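Local coordinates for protein metallocarboxypeptidase (Trypanosoma cruzi, PDB 3DWC) that probably removes C-terminal amino acids of many kinds, proline excepted, from peptides as a metal-dependent carboxypeptidase of the M32 family, at residues B[136-139]-B[140-143]; B[99-102]-B[103-107]; B[409-413]-B[414-418]; B[127-130]-B[131-135]. One frame throughout, in Å; residues are numbered along the deposited sequence.

Overall arrangement
All four contacts are local, and three belong to two helices that follow each other in the chain. Contact 2 lies on helix 99-122; contacts 1 and 4 share helix 125-147, contact 4 being the earlier. Contact 3 is a turn in the loop before helix 421-441 and touches the other three. Contacts 1 and 3 are buried, contact 4 is partly so, and contact 2 is at the surface. The chemistry follows this placing: contact 2 carries a salt bridge between charged side chains, contact 4 joins apolar groups, contact 3 combines backbone bonds with aromatic rings, and contact 1 sends charged groups of helix 125-147 across to helix 99-122.

Contact 1: B[136-139]-B[140-143]; sequences IALF and REEG
L138 O takes the backbone N-H of E142 at 2.6 Å, the shortest of four i to i+4 bonds that make this a regular alpha-helical part of helix 125-147, in a largely helical M32 carboxypeptidase. The bond from G143 N to F139 O, 2.8 Å long, is the straightest, with an N-H...O angle of 172°. R140 runs back along the helix. Its CG stands beside the backbone N (chi1 -70°), 3.1 Å from I136 O, and the extended chain from there to NE lays one guanidinium face on the CG2 methyl of I136, 3.5 Å from R140 NE. R140 NH1 is also hydrogen-bonded to L372 O of helix 358-374. The two glutamates meet the separate methyls of L138: CD2 is 4.0 Å from E141 OE1, and CD1 is 4.1 Å from E142 OE1. Their charges are answered elsewhere, E141 OE1 by R104, E142 OE1 by K105 and E142 OE2 by R146, so both oxygens of the buried E142 carboxylate have salt-bridge partners. The F139 ring stacks on F417, and E142 OE1 sits at its edge, near the ring plane, 4.2 Å from F139 CD2.

Contact 2: B[99-102]-B[103-107]; sequences EEFV and ERKTV
The R104 guanidinium has F101 CD1 over one face, 4.1 Å from R104 NH2 and offset toward the rim, while the E100 carboxylate comes to its edge. Ring and guanidinium planes stand 58° apart, too steep for a parallel stack. E100 OE1 uses its syn lone pair toward R104 NH2 at 3.1 Å, tilted somewhat from the guanidinium plane; E100 OE2 lies in that plane and makes a weak bond to the same NH2 at 3.3 Å. A weak bond also runs from R104 NE to E100 OE1. Two bends bring the ends together, one in E100 at chi2 (-77°) and one in R104 at chi3. With E141 of helix 125-147 at NH1, the guanidinium is held between two acids. K105 CD passes 4.2 Å from F101 CE2. Further along, V102 O is gripped twice by T106, by its N at 3.0 Å and by its OG1 at 2.8 Å, the hydroxyl coming from above the carbonyl plane. The i to i+4 glutamate-arginine salt bridge, set on an unbroken ladder of backbone bonds, is characteristic of a surface alpha-helix, here at the start of helix 99-122.

Contact 3: B[409-413]-B[414-418]; sequences DVHWS and GGMFG
This is a tight chain reversal, largely buried, in the loop between helices 382-394 and 421-441, in which residues 410-413, with helical backbone angles, turn into the extended residues M416 and F417. Two nested backbone bonds close it: M416 N to H411 O at 3.0 Å and, inside it, G415 N to W412 O at 3.3 Å, the latter donor standing well above the carbonyl plane. W412 to G415 form a type I turn, and G415 has the positive phi (65°) that favours glycine. G414 N adds a bond to V410 O. The reversal sets F417 against W412. F417 CE1 lies over one face of the indole, offset toward the rim and 3.4 Å from W412 NE1, and the ring planes meet obliquely at 46°. M416 O sits in the indole plane, at its edge, 3.6 Å from W412 CD1. The indole N-H itself is taken by E369 of helix 358-374, which would help to hold the ring's rotation. Elsewhere in the turn, the M416 chain bends at chi3 (-84°), bringing CE to 3.9 Å from H411 CA; its sulfur meets the imidazole obliquely. H411 also stacks on F420, and its side chain is about 10 Å from the cobalt ion. The paired 6-to-1 and 5-to-2 bonds around a glycine of positive phi are those of a Schellman motif.

Contact 4: B[127-130]-B[131-135]; sequences GFLP and TLKEL
Near the beginning of helix 125-147, where P130 interrupts the backbone bonding and kinks the helix, the F128 ring packs against the next two turns. Its CG stands anti to the backbone N and beside its own carbonyl carbon (chi1 -171°), which turns the ring toward the residues that follow. L132 comes closest to the ring: F128 CE2 is 3.6 Å from L132 CG, with L132 CB equally near. At other positions round the ring, F128 CE1 touches the CG2 methyl of T131 at 4.1 Å, and the far atom CZ reaches L135 CD1, also at 4.1 Å; both side chains cross that of F128 at about a right angle. All three approach the ring obliquely. On another side of the helix, L129 CD1 lies 4.0 Å from K133 CG, so the aliphatic part of the lysine lies against the leucine before the chain bends twice and carries its amino group away. The backbone holds these pairs in step through L132 N to F128 O at 3.0 Å and K133 N to L129 O at 2.9 Å, both nearly straight, whereas the bond from E134 N to P130 O is weak. T131 faces A112 and V115 of helix 99-122, and its OG1 has a weak hydrogen bond with K111. Between the two segments the side chains meet through aliphatic and ring carbons, so here F128 is placed by fit against T131, L132 and L135, with L407 also packing on it, and not by a directed polar bond between side chains.

Contact 1: B[136-139]-B[140-143]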
ATOM      1  N   ILE B 136     -28.995  14.273  12.900  1.00 51.53           N
ATOM      2  CA  ILE B 136     -29.035  15.471  13.720  1.00 51.90           C
ATOM      3  C   ILE B 136     -29.256  15.135  15.199  1.00 52.17           C
ATOM      4  O   ILE B 136     -28.738  15.832  16.070  1.00 52.81           O
ATOM      5  CB  ILE B 136     -30.116  16.490  13.221  1.00 52.14           C
ATOM      6  CG1 ILE B 136     -29.804  16.962  11.799  1.00 53.40           C
ATOM      7  CG2 ILE B 136     -30.206  17.718  14.142  1.00 51.56           C
ATOM      8  CD1 ILE B 136     -28.491  17.725  11.666  1.00 54.26           C
ATOM      9  N   ALA B 137     -30.016  14.080  15.496  1.00 51.97           N
ATOM     10  CA  ALA B 137     -30.230  13.681  16.891  1.00 51.56           C
ATOM     11  C   ALA B 137     -28.987  13.005  17.461  1.00 51.16           C
ATOM     12  O   ALA B 137     -28.660  13.180  18.628  1.00 50.75           O
ATOM     13  CB  ALA B 137     -31.440  12.766  17.007  1.00 51.73           C
ATOM     14  N   LEU B 138     -28.304  12.233  16.618  1.00 51.36           N
ATOM     15  CA  LEU B 138     -27.030  11.591  16.976  1.00 51.59           C
ATOM     16  C   LEU B 138     -25.921  12.627  17.262  1.00 51.82           C
ATOM     17  O   LEU B 138     -25.179  12.499  18.253  1.00 51.45           O
ATOM     18  CB  LEU B 138     -26.589  10.650  15.846  1.00 51.68           C
ATOM     19  CG  LEU B 138     -25.590   9.519  16.114  1.00 51.98           C
ATOM     20  CD1 LEU B 138     -24.167  10.045  16.161  1.00 54.19           C
ATOM     21  CD2 LEU B 138     -25.907   8.759  17.376  1.00 52.64           C
ATOM     22  N   PHE B 139     -25.823  13.640  16.390  1.00 51.76           N
ATOM     23  CA  PHE B 139     -24.835  14.727  16.527  1.00 51.47           C
ATOM     24  C   PHE B 139     -25.052  15.511  17.792  1.00 51.46           C
ATOM     25  O   PHE B 139     -24.081  15.855  18.482  1.00 51.84           O
ATOM     26  CB  PHE B 139     -24.924  15.725  15.362  1.00 51.49           C
ATOM     27  CG  PHE B 139     -24.530  15.170  14.032  1.00 51.24           C
ATOM     28  CD1 PHE B 139     -25.181  15.591  12.887  1.00 50.76           C
ATOM     29  CD2 PHE B 139     -23.474  14.256  13.902  1.00 53.37           C
ATOM     30  CE1 PHE B 139     -24.816  15.108  11.653  1.00 51.82           C
ATOM     31  CE2 PHE B 139     -23.107  13.781  12.673  1.00 51.02           C
ATOM     32  CZ  PHE B 139     -23.777  14.195  11.551  1.00 51.30           C
ATOM     33  N   ARG B 140     -26.319  15.821  18.080  1.00 51.63           N
ATOM     34  CA  ARG B 140     -26.681  16.515  19.321  1.00 51.81           C
ATOM     35  C   ARG B 140     -26.286  15.685  20.530  1.00 51.50           C
ATOM     36  O   ARG B 140     -25.850  16.231  21.554  1.00 51.47           O
ATOM     37  CB  ARG B 140     -28.185  16.788  19.396  1.00 52.34           C
ATOM     38  CG  ARG B 140     -28.715  17.845  18.427  1.00 53.49           C
ATOM     39  CD  ARG B 140     -30.247  17.816  18.385  1.00 53.45           C
ATOM     40  NE  ARG B 140     -30.812  18.761  17.416  1.00 54.35           N
ATOM     41  CZ  ARG B 140     -32.106  18.852  17.119  1.00 54.50           C
ATOM     42  NH1 ARG B 140     -32.529  19.752  16.228  1.00 54.97           N
ATOM     43  NH2 ARG B 140     -32.986  18.042  17.700  1.00 54.23           N
ATOM     44  N   GLU B 141     -26.459  14.366  20.408  1.00 51.04           N
ATOM     45  CA  GLU B 141     -26.099  13.433  21.472  1.00 50.61           C
ATOM     46  C   GLU B 141     -24.590  13.330  21.564  1.00 50.10           C
ATOM     47  O   GLU B 141     -24.026  13.275  22.662  1.00 49.68           O
ATOM     48  CB  GLU B 141     -26.693  12.048  21.213  1.00 50.65           C
ATOM     49  CG  GLU B 141     -26.464  11.059  22.370  1.00 50.69           C
ATOM     50  CD  GLU B 141     -27.101   9.698  22.133  1.00 50.42           C
ATOM     51  OE1 GLU B 141     -27.472   9.399  20.976  1.00 47.70           O
ATOM     52  OE2 GLU B 141     -27.212   8.924  23.114  1.00 51.32           O
ATOM     53  N   GLU B 142     -23.943  13.296  20.403  1.00 49.81           N
ATOM     54  CA  GLU B 142     -22.484  13.297  20.343  1.00 49.69           C
ATOM     55  C   GLU B 142     -21.885  14.524  21.042  1.00 49.17           C
ATOM     56  O   GLU B 142     -21.036  14.379  21.918  1.00 49.43           O
ATOM     57  CB  GLU B 142     -21.984  13.190  18.899  1.00 49.57           C
ATOM     58  CG  GLU B 142     -20.474  12.938  18.828  1.00 49.75           C
ATOM     59  CD  GLU B 142     -19.968  12.561  17.442  1.00 50.19           C
ATOM     60  OE1 GLU B 142     -20.794  12.328  16.540  1.00 47.41           O
ATOM     61  OE2 GLU B 142     -18.726  12.498  17.259  1.00 50.20           O
ATOM     62  N   GLY B 143     -22.358  15.717  20.688  1.00 49.05           N
ATOM     63  CA  GLY B 143     -21.904  16.956  21.331  1.00 48.74           C
ATOM     64  C   GLY B 143     -21.911  16.885  22.839  1.00 48.95           C
ATOM     65  O   GLY B 143     -20.924  17.252  23.508  1.00 49.43           O
TER

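Contact 2: B[99-102]-B[103-107]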
ATOM      1  N   GLU B  99     -18.981   2.748  23.794  1.00 46.49           N
ATOM      2  CA  GLU B  99     -18.865   1.863  22.630  1.00 46.74           C
ATOM      3  C   GLU B  99     -20.219   1.589  21.991  1.00 46.67           C
ATOM      4  O   GLU B  99     -20.312   1.382  20.782  1.00 46.64           O
ATOM      5  CB  GLU B  99     -18.176   0.552  23.014  1.00 46.71           C
ATOM      6  CG  GLU B  99     -16.773   0.753  23.597  1.00 47.11           C
ATOM      7  CD  GLU B  99     -15.974  -0.528  23.703  1.00 47.15           C
ATOM      8  OE1 GLU B  99     -14.727  -0.433  23.716  1.00 48.64           O
ATOM      9  OE2 GLU B  99     -16.577  -1.624  23.779  1.00 47.35           O
ATOM     10  N   GLU B 100     -21.256   1.607  22.824  1.00 47.02           N
ATOM     11  CA  GLU B 100     -22.649   1.483  22.390  1.00 47.22           C
ATOM     12  C   GLU B 100     -23.019   2.622  21.435  1.00 47.17           C
ATOM     13  O   GLU B 100     -23.589   2.391  20.373  1.00 46.92           O
ATOM     14  CB  GLU B 100     -23.568   1.449  23.628  1.00 47.31           C
ATOM     15  CG  GLU B 100     -25.071   1.413  23.353  1.00 47.55           C
ATOM     16  CD  GLU B 100     -25.634   2.776  22.956  1.00 48.60           C
ATOM     17  OE1 GLU B 100     -26.444   2.826  21.999  1.00 48.56           O
ATOM     18  OE2 GLU B 100     -25.255   3.792  23.587  1.00 48.19           O
ATOM     19  N   PHE B 101     -22.679   3.849  21.814  1.00 47.50           N
ATOM     20  CA  PHE B 101     -22.864   4.999  20.927  1.00 47.68           C
ATOM     21  C   PHE B 101     -22.046   4.845  19.650  1.00 47.49           C
ATOM     22  O   PHE B 101     -22.556   5.043  18.559  1.00 46.75           O
ATOM     23  CB  PHE B 101     -22.459   6.292  21.627  1.00 47.82           C
ATOM     24  CG  PHE B 101     -22.696   7.507  20.803  1.00 48.11           C
ATOM     25  CD1 PHE B 101     -23.862   8.231  20.941  1.00 48.56           C
ATOM     26  CD2 PHE B 101     -21.760   7.920  19.867  1.00 48.64           C
ATOM     27  CE1 PHE B 101     -24.087   9.356  20.174  1.00 48.10           C
ATOM     28  CE2 PHE B 101     -21.991   9.037  19.090  1.00 48.56           C
ATOM     29  CZ  PHE B 101     -23.157   9.755  19.251  1.00 48.60           C
ATOM     30  N   VAL B 102     -20.773   4.491  19.814  1.00 47.89           N
ATOM     31  CA  VAL B 102     -19.853   4.330  18.689  1.00 48.44           C
ATOM     32  C   VAL B 102     -20.384   3.372  17.614  1.00 48.71           C
ATOM     33  O   VAL B 102     -20.429   3.740  16.448  1.00 48.34           O
ATOM     34  CB  VAL B 102     -18.432   3.906  19.180  1.00 48.53           C
ATOM     35  CG1 VAL B 102     -17.568   3.382  18.038  1.00 48.60           C
ATOM     36  CG2 VAL B 102     -17.750   5.069  19.863  1.00 48.24           C
ATOM     37  N   GLU B 103     -20.794   2.161  18.009  1.00 49.50           N
ATOM     38  CA  GLU B 103     -21.338   1.179  17.054  1.00 50.00           C
ATOM     39  C   GLU B 103     -22.627   1.664  16.407  1.00 50.16           C
ATOM     40  O   GLU B 103     -22.845   1.450  15.215  1.00 49.83           O
ATOM     41  CB  GLU B 103     -21.561  -0.195  17.712  1.00 50.48           C
ATOM     42  CG  GLU B 103     -20.527  -1.251  17.298  1.00 51.92           C
ATOM     43  CD  GLU B 103     -20.781  -1.807  15.888  1.00 53.48           C
ATOM     44  OE1 GLU B 103     -20.114  -1.356  14.931  1.00 53.56           O
ATOM     45  OE2 GLU B 103     -21.653  -2.692  15.736  1.00 54.80           O
ATOM     46  N   ARG B 104     -23.469   2.324  17.195  1.00 50.66           N
ATOM     47  CA  ARG B 104     -24.691   2.939  16.673  1.00 51.04           C
ATOM     48  C   ARG B 104     -24.399   4.025  15.629  1.00 51.39           C
ATOM     49  O   ARG B 104     -25.077   4.109  14.596  1.00 51.06           O
ATOM     50  CB  ARG B 104     -25.493   3.555  17.814  1.00 51.04           C
ATOM     51  CG  ARG B 104     -26.936   3.881  17.438  1.00 51.28           C
ATOM     52  CD  ARG B 104     -27.490   5.052  18.242  1.00 51.73           C
ATOM     53  NE  ARG B 104     -27.091   5.045  19.651  1.00 51.41           N
ATOM     54  CZ  ARG B 104     -27.502   5.947  20.542  1.00 52.12           C
ATOM     55  NH1 ARG B 104     -28.335   6.918  20.174  1.00 52.56           N
ATOM     56  NH2 ARG B 104     -27.102   5.871  21.811  1.00 52.81           N
ATOM     57  N   LYS B 105     -23.403   4.869  15.908  1.00 51.84           N
ATOM     58  CA  LYS B 105     -23.041   5.928  14.971  1.00 51.98           C
ATOM     59  C   LYS B 105     -22.580   5.281  13.683  1.00 52.04           C
ATOM     60  O   LYS B 105     -23.069   5.617  12.609  1.00 52.00           O
ATOM     61  CB  LYS B 105     -21.938   6.837  15.529  1.00 52.16           C
ATOM     62  CG  LYS B 105     -21.480   7.901  14.520  1.00 52.47           C
ATOM     63  CD  LYS B 105     -20.630   8.997  15.142  1.00 52.75           C
ATOM     64  CE  LYS B 105     -20.339  10.106  14.106  1.00 53.88           C
ATOM     65  NZ  LYS B 105     -19.346  11.091  14.620  1.00 53.57           N
ATOM     66  N   THR B 106     -21.657   4.331  13.820  1.00 52.23           N
ATOM     67  CA  THR B 106     -21.068   3.604  12.689  1.00 52.32           C
ATOM     68  C   THR B 106     -22.102   2.956  11.774  1.00 52.48           C
ATOM     69  O   THR B 106     -21.971   3.021  10.550  1.00 52.32           O
ATOM     70  CB  THR B 106     -20.120   2.508  13.198  1.00 52.39           C
ATOM     71  OG1 THR B 106     -19.115   3.106  14.027  1.00 51.71           O
ATOM     72  CG2 THR B 106     -19.463   1.760  12.035  1.00 52.27           C
ATOM     73  N   VAL B 107     -23.120   2.337  12.375  1.00 52.64           N
ATOM     74  CA  VAL B 107     -24.196   1.688  11.625  1.00 52.76           C
ATOM     75  C   VAL B 107     -25.012   2.722  10.889  1.00 52.84           C
ATOM     76  O   VAL B 107     -25.299   2.565   9.704  1.00 53.09           O
ATOM     77  CB  VAL B 107     -25.152   0.853  12.531  1.00 52.91           C
ATOM     78  CG1 VAL B 107     -26.470   0.537  11.789  1.00 52.76           C
ATOM     79  CG2 VAL B 107     -24.469  -0.440  12.997  1.00 52.40           C
TER

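Contact 3: B[409-413]-B[414-418]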
ATOM      1  N   ASP B 409     -23.421  17.902  -0.360  1.00 44.26           N
ATOM      2  CA  ASP B 409     -22.194  17.455   0.331  1.00 45.30           C
ATOM      3  C   ASP B 409     -22.401  16.141   1.116  1.00 45.37           C
ATOM      4  O   ASP B 409     -23.410  15.969   1.810  1.00 44.41           O
ATOM      5  CB  ASP B 409     -21.644  18.550   1.268  1.00 44.64           C
ATOM      6  CG  ASP B 409     -20.951  19.690   0.516  1.00 47.22           C
ATOM      7  OD1 ASP B 409     -21.045  20.844   0.982  1.00 46.12           O
ATOM      8  OD2 ASP B 409     -20.291  19.452  -0.529  1.00 49.48           O
ATOM      9  N   VAL B 410     -21.406  15.260   1.020  1.00 45.99           N
ATOM     10  CA  VAL B 410     -21.376  13.968   1.734  1.00 46.92           C
ATOM     11  C   VAL B 410     -21.265  14.077   3.267  1.00 47.63           C
ATOM     12  O   VAL B 410     -21.694  13.179   4.004  1.00 48.22           O
ATOM     13  CB  VAL B 410     -20.162  13.111   1.241  1.00 47.33           C
ATOM     14  CG1 VAL B 410     -18.859  13.684   1.743  1.00 46.82           C
ATOM     15  CG2 VAL B 410     -20.339  11.624   1.649  1.00 46.89           C
ATOM     16  N   HIS B 411     -20.725  15.201   3.725  1.00 47.24           N
ATOM     17  CA  HIS B 411     -20.272  15.393   5.102  1.00 47.18           C
ATOM     18  C   HIS B 411     -21.236  14.891   6.171  1.00 47.04           C
ATOM     19  O   HIS B 411     -20.827  14.168   7.075  1.00 46.99           O
ATOM     20  CB  HIS B 411     -19.933  16.881   5.317  1.00 46.81           C
ATOM     21  CG  HIS B 411     -18.738  17.331   4.529  1.00 46.54           C
ATOM     22  ND1 HIS B 411     -18.715  17.331   3.148  1.00 45.91           N
ATOM     23  CD2 HIS B 411     -17.508  17.747   4.923  1.00 47.26           C
ATOM     24  CE1 HIS B 411     -17.527  17.728   2.726  1.00 45.76           C
ATOM     25  NE2 HIS B 411     -16.776  17.992   3.782  1.00 46.55           N
ATOM     26  N   TRP B 412     -22.502  15.267   6.085  1.00 46.65           N
ATOM     27  CA  TRP B 412     -23.431  14.893   7.137  1.00 47.26           C
ATOM     28  C   TRP B 412     -23.745  13.377   7.141  1.00 47.56           C
ATOM     29  O   TRP B 412     -23.974  12.791   8.205  1.00 47.34           O
ATOM     30  CB  TRP B 412     -24.711  15.716   7.041  1.00 47.42           C
ATOM     31  CG  TRP B 412     -24.516  17.183   7.256  1.00 47.51           C
ATOM     32  CD1 TRP B 412     -23.377  17.822   7.718  1.00 47.47           C
ATOM     33  CD2 TRP B 412     -25.498  18.206   7.062  1.00 46.51           C
ATOM     34  NE1 TRP B 412     -23.603  19.179   7.794  1.00 46.88           N
ATOM     35  CE2 TRP B 412     -24.891  19.441   7.397  1.00 46.01           C
ATOM     36  CE3 TRP B 412     -26.827  18.205   6.609  1.00 46.69           C
ATOM     37  CZ2 TRP B 412     -25.575  20.665   7.307  1.00 47.22           C
ATOM     38  CZ3 TRP B 412     -27.510  19.428   6.521  1.00 47.32           C
ATOM     39  CH2 TRP B 412     -26.879  20.637   6.873  1.00 47.26           C
ATOM     40  N   SER B 413     -23.745  12.762   5.959  1.00 47.92           N
ATOM     41  CA  SER B 413     -23.850  11.299   5.834  1.00 48.25           C
ATOM     42  C   SER B 413     -22.771  10.580   6.613  1.00 48.61           C
ATOM     43  O   SER B 413     -23.044   9.569   7.286  1.00 48.79           O
ATOM     44  CB  SER B 413     -23.716  10.875   4.382  1.00 48.05           C
ATOM     45  OG  SER B 413     -24.722  11.507   3.632  1.00 49.88           O
ATOM     46  N   GLY B 414     -21.543  11.103   6.525  1.00 48.45           N
ATOM     47  CA  GLY B 414     -20.380  10.429   7.087  1.00 48.32           C
ATOM     48  C   GLY B 414     -20.115  10.888   8.499  1.00 48.64           C
ATOM     49  O   GLY B 414     -19.000  10.721   9.007  1.00 49.26           O
ATOM     50  N   GLY B 415     -21.116  11.513   9.117  1.00 48.00           N
ATOM     51  CA  GLY B 415     -21.021  11.916  10.506  1.00 48.02           C
ATOM     52  C   GLY B 415     -19.983  12.981  10.803  1.00 48.15           C
ATOM     53  O   GLY B 415     -19.316  12.909  11.836  1.00 48.28           O
ATOM     54  N   MET B 416     -19.851  13.953   9.896  1.00 47.65           N
ATOM     55  CA  MET B 416     -18.952  15.081  10.062  1.00 48.02           C
ATOM     56  C   MET B 416     -19.744  16.372  10.236  1.00 46.96           C
ATOM     57  O   MET B 416     -20.272  16.941   9.270  1.00 47.32           O
ATOM     58  CB  MET B 416     -18.019  15.175   8.864  1.00 48.67           C
ATOM     59  CG  MET B 416     -17.033  14.001   8.779  1.00 49.93           C
ATOM     60  SD  MET B 416     -15.912  14.197   7.388  1.00 55.37           S
ATOM     61  CE  MET B 416     -16.930  13.533   6.071  1.00 54.89           C
ATOM     62  N   PHE B 417     -19.854  16.794  11.494  1.00 45.11           N
ATOM     63  CA  PHE B 417     -20.570  17.988  11.880  1.00 44.01           C
ATOM     64  C   PHE B 417     -19.581  18.816  12.678  1.00 43.24           C
ATOM     65  O   PHE B 417     -18.873  18.267  13.540  1.00 43.32           O
ATOM     66  CB  PHE B 417     -21.768  17.606  12.760  1.00 44.01           C
ATOM     67  CG  PHE B 417     -23.030  18.338  12.420  1.00 43.52           C
ATOM     68  CD1 PHE B 417     -23.706  18.059  11.254  1.00 43.24           C
ATOM     69  CD2 PHE B 417     -23.533  19.309  13.256  1.00 43.45           C
ATOM     70  CE1 PHE B 417     -24.870  18.736  10.929  1.00 43.40           C
ATOM     71  CE2 PHE B 417     -24.700  19.977  12.934  1.00 43.42           C
ATOM     72  CZ  PHE B 417     -25.362  19.683  11.773  1.00 43.56           C
ATOM     73  N   GLY B 418     -19.525  20.118  12.400  1.00 41.71           N
ATOM     74  CA  GLY B 418     -18.484  20.981  12.957  1.00 41.22           C
ATOM     75  C   GLY B 418     -17.173  20.971  12.182  1.00 40.40           C
ATOM     76  O   GLY B 418     -16.188  21.579  12.606  1.00 39.40           O
TER

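Contact 4: B[127-130]-B[131-135]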
ATOM      1  N   GLY B 127     -37.060  11.600   0.926  1.00 51.71           N
ATOM      2  CA  GLY B 127     -36.490  10.272   1.177  1.00 52.07           C
ATOM      3  C   GLY B 127     -35.264  10.286   2.086  1.00 52.42           C
ATOM      4  O   GLY B 127     -34.967   9.285   2.757  1.00 52.73           O
ATOM      5  N   PHE B 128     -34.542  11.403   2.114  1.00 52.53           N
ATOM      6  CA  PHE B 128     -33.385  11.532   2.996  1.00 52.52           C
ATOM      7  C   PHE B 128     -33.822  11.890   4.407  1.00 52.29           C
ATOM      8  O   PHE B 128     -33.239  11.414   5.372  1.00 51.98           O
ATOM      9  CB  PHE B 128     -32.410  12.583   2.469  1.00 53.23           C
ATOM     10  CG  PHE B 128     -31.092  12.618   3.214  1.00 53.46           C
ATOM     11  CD1 PHE B 128     -30.287  11.478   3.296  1.00 54.18           C
ATOM     12  CD2 PHE B 128     -30.653  13.783   3.827  1.00 54.24           C
ATOM     13  CE1 PHE B 128     -29.068  11.501   3.983  1.00 54.50           C
ATOM     14  CE2 PHE B 128     -29.428  13.814   4.518  1.00 55.22           C
ATOM     15  CZ  PHE B 128     -28.641  12.667   4.599  1.00 54.41           C
ATOM     16  N   LEU B 129     -34.885  12.686   4.509  1.00 52.47           N
ATOM     17  CA  LEU B 129     -35.277  13.364   5.755  1.00 52.50           C
ATOM     18  C   LEU B 129     -35.366  12.499   7.008  1.00 52.89           C
ATOM     19  O   LEU B 129     -35.003  12.969   8.084  1.00 53.04           O
ATOM     20  CB  LEU B 129     -36.602  14.115   5.564  1.00 52.34           C
ATOM     21  CG  LEU B 129     -37.177  14.881   6.763  1.00 52.07           C
ATOM     22  CD1 LEU B 129     -36.169  15.892   7.328  1.00 50.63           C
ATOM     23  CD2 LEU B 129     -38.472  15.570   6.363  1.00 51.43           C
ATOM     24  N   PRO B 130     -35.884  11.256   6.893  1.00 53.17           N
ATOM     25  CA  PRO B 130     -35.929  10.418   8.096  1.00 53.30           C
ATOM     26  C   PRO B 130     -34.533  10.117   8.639  1.00 53.50           C
ATOM     27  O   PRO B 130     -34.300  10.275   9.843  1.00 53.60           O
ATOM     28  CB  PRO B 130     -36.642   9.138   7.619  1.00 53.39           C
ATOM     29  CG  PRO B 130     -37.366   9.538   6.365  1.00 53.32           C
ATOM     30  CD  PRO B 130     -36.476  10.570   5.729  1.00 53.16           C
ATOM     31  N   THR B 131     -33.624   9.706   7.751  1.00 53.59           N
ATOM     32  CA  THR B 131     -32.200   9.573   8.091  1.00 53.59           C
ATOM     33  C   THR B 131     -31.655  10.876   8.680  1.00 53.34           C
ATOM     34  O   THR B 131     -31.097  10.875   9.768  1.00 53.27           O
ATOM     35  CB  THR B 131     -31.315   9.246   6.859  1.00 53.92           C
ATOM     36  OG1 THR B 131     -31.736   8.021   6.251  1.00 54.07           O
ATOM     37  CG2 THR B 131     -29.850   9.126   7.278  1.00 53.19           C
ATOM     38  N   LEU B 132     -31.841  11.979   7.955  1.00 53.22           N
ATOM     39  CA  LEU B 132     -31.277  13.275   8.351  1.00 53.32           C
ATOM     40  C   LEU B 132     -31.711  13.649   9.776  1.00 53.12           C
ATOM     41  O   LEU B 132     -30.878  14.058  10.585  1.00 53.13           O
ATOM     42  CB  LEU B 132     -31.638  14.365   7.314  1.00 53.30           C
ATOM     43  CG  LEU B 132     -30.875  15.715   7.178  1.00 53.34           C
ATOM     44  CD1 LEU B 132     -31.733  16.880   7.614  1.00 52.14           C
ATOM     45  CD2 LEU B 132     -29.466  15.789   7.862  1.00 52.71           C
ATOM     46  N   LYS B 133     -32.993  13.461  10.093  1.00 53.01           N
ATOM     47  CA  LYS B 133     -33.501  13.659  11.459  1.00 52.98           C
ATOM     48  C   LYS B 133     -32.733  12.843  12.493  1.00 52.60           C
ATOM     49  O   LYS B 133     -32.518  13.320  13.604  1.00 52.25           O
ATOM     50  CB  LYS B 133     -34.994  13.301  11.557  1.00 53.35           C
ATOM     51  CG  LYS B 133     -35.945  14.354  10.969  1.00 53.64           C
ATOM     52  CD  LYS B 133     -37.363  13.808  10.718  1.00 53.74           C
ATOM     53  CE  LYS B 133     -38.321  14.042  11.892  1.00 54.53           C
ATOM     54  NZ  LYS B 133     -38.056  13.165  13.076  1.00 55.42           N
ATOM     55  N   GLU B 134     -32.337  11.619  12.138  1.00 52.33           N
ATOM     56  CA  GLU B 134     -31.609  10.724  13.071  1.00 52.45           C
ATOM     57  C   GLU B 134     -30.139  11.137  13.249  1.00 51.76           C
ATOM     58  O   GLU B 134     -29.586  11.056  14.351  1.00 51.60           O
ATOM     59  CB  GLU B 134     -31.652   9.266  12.597  1.00 52.26           C
ATOM     60  CG  GLU B 134     -33.006   8.590  12.699  1.00 53.22           C
ATOM     61  CD  GLU B 134     -32.910   7.102  12.380  1.00 53.58           C
ATOM     62  OE1 GLU B 134     -33.451   6.671  11.325  1.00 56.21           O
ATOM     63  OE2 GLU B 134     -32.264   6.373  13.169  1.00 53.76           O
ATOM     64  N   LEU B 135     -29.514  11.538  12.148  1.00 51.43           N
ATOM     65  CA  LEU B 135     -28.157  12.130  12.174  1.00 51.38           C
ATOM     66  C   LEU B 135     -28.112  13.310  13.127  1.00 50.95           C
ATOM     67  O   LEU B 135     -27.346  13.316  14.079  1.00 50.41           O
ATOM     68  CB  LEU B 135     -27.739  12.557  10.773  1.00 51.01           C
ATOM     69  CG  LEU B 135     -27.484  11.371   9.840  1.00 50.61           C
ATOM     70  CD1 LEU B 135     -27.341  11.832   8.411  1.00 50.54           C
ATOM     71  CD2 LEU B 135     -26.244  10.578  10.300  1.00 52.28           C
TER